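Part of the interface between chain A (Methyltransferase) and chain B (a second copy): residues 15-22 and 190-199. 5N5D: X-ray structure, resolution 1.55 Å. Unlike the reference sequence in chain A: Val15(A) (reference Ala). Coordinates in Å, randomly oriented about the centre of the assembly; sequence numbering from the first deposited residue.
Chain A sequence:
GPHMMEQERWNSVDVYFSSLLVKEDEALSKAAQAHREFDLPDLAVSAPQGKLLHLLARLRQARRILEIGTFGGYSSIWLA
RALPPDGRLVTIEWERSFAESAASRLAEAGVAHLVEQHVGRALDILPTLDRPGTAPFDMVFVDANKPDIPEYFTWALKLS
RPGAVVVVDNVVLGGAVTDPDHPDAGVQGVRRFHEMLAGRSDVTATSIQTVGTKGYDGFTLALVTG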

# COMPACT_ATOMS: atom_id res chain seq x y z
N VAL A 15 -10.25 6.61 -12.76
CA VAL A 15 -9.88 7.55 -13.81
C VAL A 15 -9.66 8.94 -13.21
O VAL A 15 -8.73 9.66 -13.60
N TYR A 16 -10.50 9.33 -12.26
CA TYR A 16 -10.36 10.63 -11.62
C TYR A 16 -9.04 10.74 -10.88
O TYR A 16 -8.26 11.68 -11.10
N PHE A 17 -8.77 9.81 -9.97
CA PHE A 17 -7.51 9.85 -9.23
C PHE A 17 -6.32 9.76 -10.18
O PHE A 17 -5.35 10.53 -10.06
N SER A 18 -6.39 8.84 -11.14
CA SER A 18 -5.31 8.67 -12.11
C SER A 18 -5.04 9.96 -12.88
O SER A 18 -3.88 10.32 -13.11
N SER A 19 -6.10 10.65 -13.31
CA SER A 19 -5.93 11.85 -14.11
C SER A 19 -5.09 12.89 -13.39
O SER A 19 -4.37 13.66 -14.04
N LEU A 20 -5.16 12.94 -12.07
CA LEU A 20 -4.43 13.93 -11.30
C LEU A 20 -3.09 13.41 -10.79
O LEU A 20 -2.16 14.21 -10.62
N LEU A 21 -2.96 12.10 -10.55
CA LEU A 21 -1.79 11.60 -9.85
C LEU A 21 -0.82 10.77 -10.69
O LEU A 21 0.35 10.68 -10.32
N VAL A 22 -1.27 10.15 -11.78
CA VAL A 22 -0.46 9.15 -12.47
C VAL A 22 -0.34 9.53 -13.94
O VAL A 22 -1.35 9.61 -14.65
N VAL B 190 -10.95 17.02 -0.24
CA VAL B 190 -10.25 15.91 -0.88
C VAL B 190 -9.93 16.24 -2.33
O VAL B 190 -8.83 15.96 -2.82
N ARG B 191 -10.88 16.85 -3.04
CA ARG B 191 -10.63 17.23 -4.43
C ARG B 191 -9.48 18.22 -4.52
O ARG B 191 -8.56 18.07 -5.33
N ARG B 192 -9.51 19.26 -3.67
CA ARG B 192 -8.46 20.26 -3.72
C ARG B 192 -7.09 19.65 -3.41
O ARG B 192 -6.09 20.01 -4.03
N PHE B 193 -7.04 18.71 -2.47
CA PHE B 193 -5.80 18.00 -2.16
C PHE B 193 -5.25 17.26 -3.37
O PHE B 193 -4.05 17.32 -3.67
N HIS B 194 -6.11 16.54 -4.10
CA HIS B 194 -5.64 15.83 -5.28
C HIS B 194 -5.20 16.81 -6.37
O HIS B 194 -4.22 16.55 -7.07
N GLU B 195 -5.91 17.93 -6.50
CA GLU B 195 -5.49 18.95 -7.45
C GLU B 195 -4.12 19.52 -7.08
O GLU B 195 -3.30 19.81 -7.97
N MET B 196 -3.86 19.70 -5.79
CA MET B 196 -2.56 20.18 -5.34
C MET B 196 -1.46 19.19 -5.70
O MET B 196 -0.38 19.59 -6.14
N LEU B 197 -1.71 17.90 -5.52
CA LEU B 197 -0.74 16.89 -5.93
C LEU B 197 -0.47 16.97 -7.43
O LEU B 197 0.69 16.91 -7.86
N ALA B 198 -1.51 17.13 -8.23
CA ALA B 198 -1.32 17.27 -9.67
C ALA B 198 -0.45 18.47 -10.01
O ALA B 198 0.33 18.42 -10.96
N GLY B 199 -0.59 19.55 -9.24
CA GLY B 199 0.02 20.82 -9.56
C GLY B 199 1.41 21.04 -9.04
O GLY B 199 1.93 22.15 -9.18

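Two helices, 15-21 of chain A and 190-198 of chain B, run in roughly the same direction, their axes 36° apart and 8.6 Å from each other at closest approach. No direct hydrogen bond joins the two stretches; side-chain packing, with one bridging water, accounts for the contact.

His194(B) is the centre of it. Its CA-to-CB bond points toward chain A, and the m rotamer (chi1 -77°) sets the imidazole as a knob among Tyr16(A), Phe17(A), Leu20(A) and Leu21(A). A flat ring suits this slot because it offers broad surfaces for packing while its nitrogens can still find polar partners. ND1 donates to Val190(B) O, one turn back, at 2.9 Å and a nearly straight 168°, which ties the ring to its own helix; NE2 is hydrogen-bonded elsewhere in the structure. Phe17(A), also m, starts out sideways, but its ring reaches in over one face of the imidazole, with Phe17(A) CE1 3.3 Å from His194(B) NE2. The ring planes lie 26° apart and the centroids 4.7 Å, so the rings are slid past one another and barely overlap.

Leu20(A) points toward chain B. In its m,t rotamer, the branched end spreads along the partner helix: CD1 lies 3.7 Å from His194(B) CB, while CD2 packs 3.6 Å from Ala198(B) CB. The small side chain of Ala198(B) allows the backbones to come close here, Leu20(A) CA lying 4.8 Å from Ala198(B) CA. Leu20(A) O is 3.2 Å from Ala198(B) CB and also receives a CA-H...O contact from Ala198(B) CA at 3.3 Å. Neighbouring Leu21(A), again m,t, leaves its backbone sideways but brings its end inward, placing CD2 3.4 Å from Leu197(B) CB and CD1 3.8 Å from His194(B) CD2. These aliphatic groups fill space beside the histidine without needing polar partners.

Tyr16(A) combines packing with polarity. With chi1 in t, it points toward chain B and extends its hydroxyl to the partner backbone, where Tyr16(A) OH lies 3.4 Å from Arg191(B) CA and 3.5 Å from Arg191(B) CG. The hydroxyl is satisfied by water 1, 2.7 Å from Tyr16(A) OH; the same water donates to Glu195(B) OE2, also at 2.7 Å, and so bridges the chains. Glu195(B) can take part although its CA-to-CB bond points away, because its long side chain brings the carboxylate to the water. A long salt bridge, Arg191(B) NH2 to Glu195(B) OE2 at 3.9 Å, adds charge attraction alone, since the oxygen lies well out of the guanidinium plane.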

# COMPACT_ATOMS: atom_id res chain seq x y z
CB VAL A 15 -10.95 7.57 -14.92
CG1 VAL A 15 -10.82 8.80 -15.83
CG2 VAL A 15 -10.87 6.29 -15.74
CB TYR A 16 -11.54 10.89 -10.67
CG TYR A 16 -11.27 12.07 -9.77
CD1 TYR A 16 -11.41 13.37 -10.23
CD2 TYR A 16 -10.85 11.88 -8.47
CE1 TYR A 16 -11.13 14.45 -9.41
CE2 TYR A 16 -10.57 12.95 -7.64
CZ TYR A 16 -10.71 14.23 -8.12
OH TYR A 16 -10.41 15.27 -7.26
CB PHE A 17 -7.44 8.70 -8.22
CG PHE A 17 -8.33 8.85 -7.02
CD1 PHE A 17 -8.53 10.07 -6.42
CD2 PHE A 17 -8.95 7.74 -6.48
CE1 PHE A 17 -9.35 10.19 -5.30
CE2 PHE A 17 -9.76 7.84 -5.37
CZ PHE A 17 -9.96 9.07 -4.78
CB SER A 18 -5.69 7.55 -13.10
OG SER A 18 -4.82 6.45 -12.97
CB SER A 19 -7.30 12.45 -14.47
OG SER A 19 -7.91 13.13 -13.38
CB LEU A 20 -5.28 14.41 -10.11
CG LEU A 20 -6.53 15.19 -10.54
CD1 LEU A 20 -7.49 15.41 -9.39
CD2 LEU A 20 -6.13 16.54 -11.12
CB LEU A 21 -2.21 10.74 -8.65
CG LEU A 21 -3.07 11.42 -7.59
CD1 LEU A 21 -3.26 10.48 -6.40
CD2 LEU A 21 -2.50 12.74 -7.12
CB VAL A 22 -1.05 7.74 -12.33
CG1 VAL A 22 -0.09 6.71 -12.92
CG2 VAL A 22 -1.35 7.44 -10.87
CB VAL B 190 -11.06 14.60 -0.75
CG1 VAL B 190 -10.41 13.48 -1.55
CG2 VAL B 190 -11.18 14.20 0.72
CB ARG B 191 -11.89 17.82 -5.06
CG ARG B 191 -12.96 16.77 -5.38
CD ARG B 191 -14.25 17.39 -5.94
NE ARG B 191 -13.99 18.30 -7.06
CZ ARG B 191 -13.85 17.92 -8.33
NH1 ARG B 191 -13.92 16.63 -8.67
NH2 ARG B 191 -13.64 18.83 -9.26
CB ARG B 192 -8.78 21.40 -2.75
CG ARG B 192 -7.73 22.51 -2.74
CD ARG B 192 -8.29 23.85 -2.28
NE ARG B 192 -8.76 23.80 -0.90
CZ ARG B 192 -8.00 24.04 0.17
NH1 ARG B 192 -6.71 24.34 0.03
NH2 ARG B 192 -8.53 23.98 1.38
CB PHE B 193 -6.07 17.05 -0.98
CG PHE B 193 -5.06 15.95 -0.81
CD1 PHE B 193 -3.73 16.23 -0.61
CD2 PHE B 193 -5.48 14.62 -0.81
CE1 PHE B 193 -2.81 15.21 -0.43
CE2 PHE B 193 -4.56 13.60 -0.64
CZ PHE B 193 -3.23 13.90 -0.44
CB HIS B 194 -6.71 14.87 -5.78
CG HIS B 194 -6.80 13.63 -4.95
ND1 HIS B 194 -7.41 13.61 -3.72
CD2 HIS B 194 -6.31 12.39 -5.15
CE1 HIS B 194 -7.30 12.40 -3.20
NE2 HIS B 194 -6.65 11.64 -4.06
CB GLU B 195 -6.54 20.06 -7.49
CG GLU B 195 -7.85 19.60 -8.08
CD GLU B 195 -8.98 20.57 -7.86
OE1 GLU B 195 -8.73 21.69 -7.35
OE2 GLU B 195 -10.12 20.21 -8.20
CB MET B 196 -2.59 20.44 -3.84
CG MET B 196 -3.42 21.65 -3.49
SD MET B 196 -3.92 21.70 -1.78
CE MET B 196 -2.38 22.09 -0.97
CB LEU B 197 -1.24 15.49 -5.56
CG LEU B 197 -1.12 15.11 -4.08
CD1 LEU B 197 -1.93 13.86 -3.77
CD2 LEU B 197 0.35 14.90 -3.70
CB ALA B 198 -2.66 17.40 -10.39
O HOH W 1 -10.77 17.64 -8.49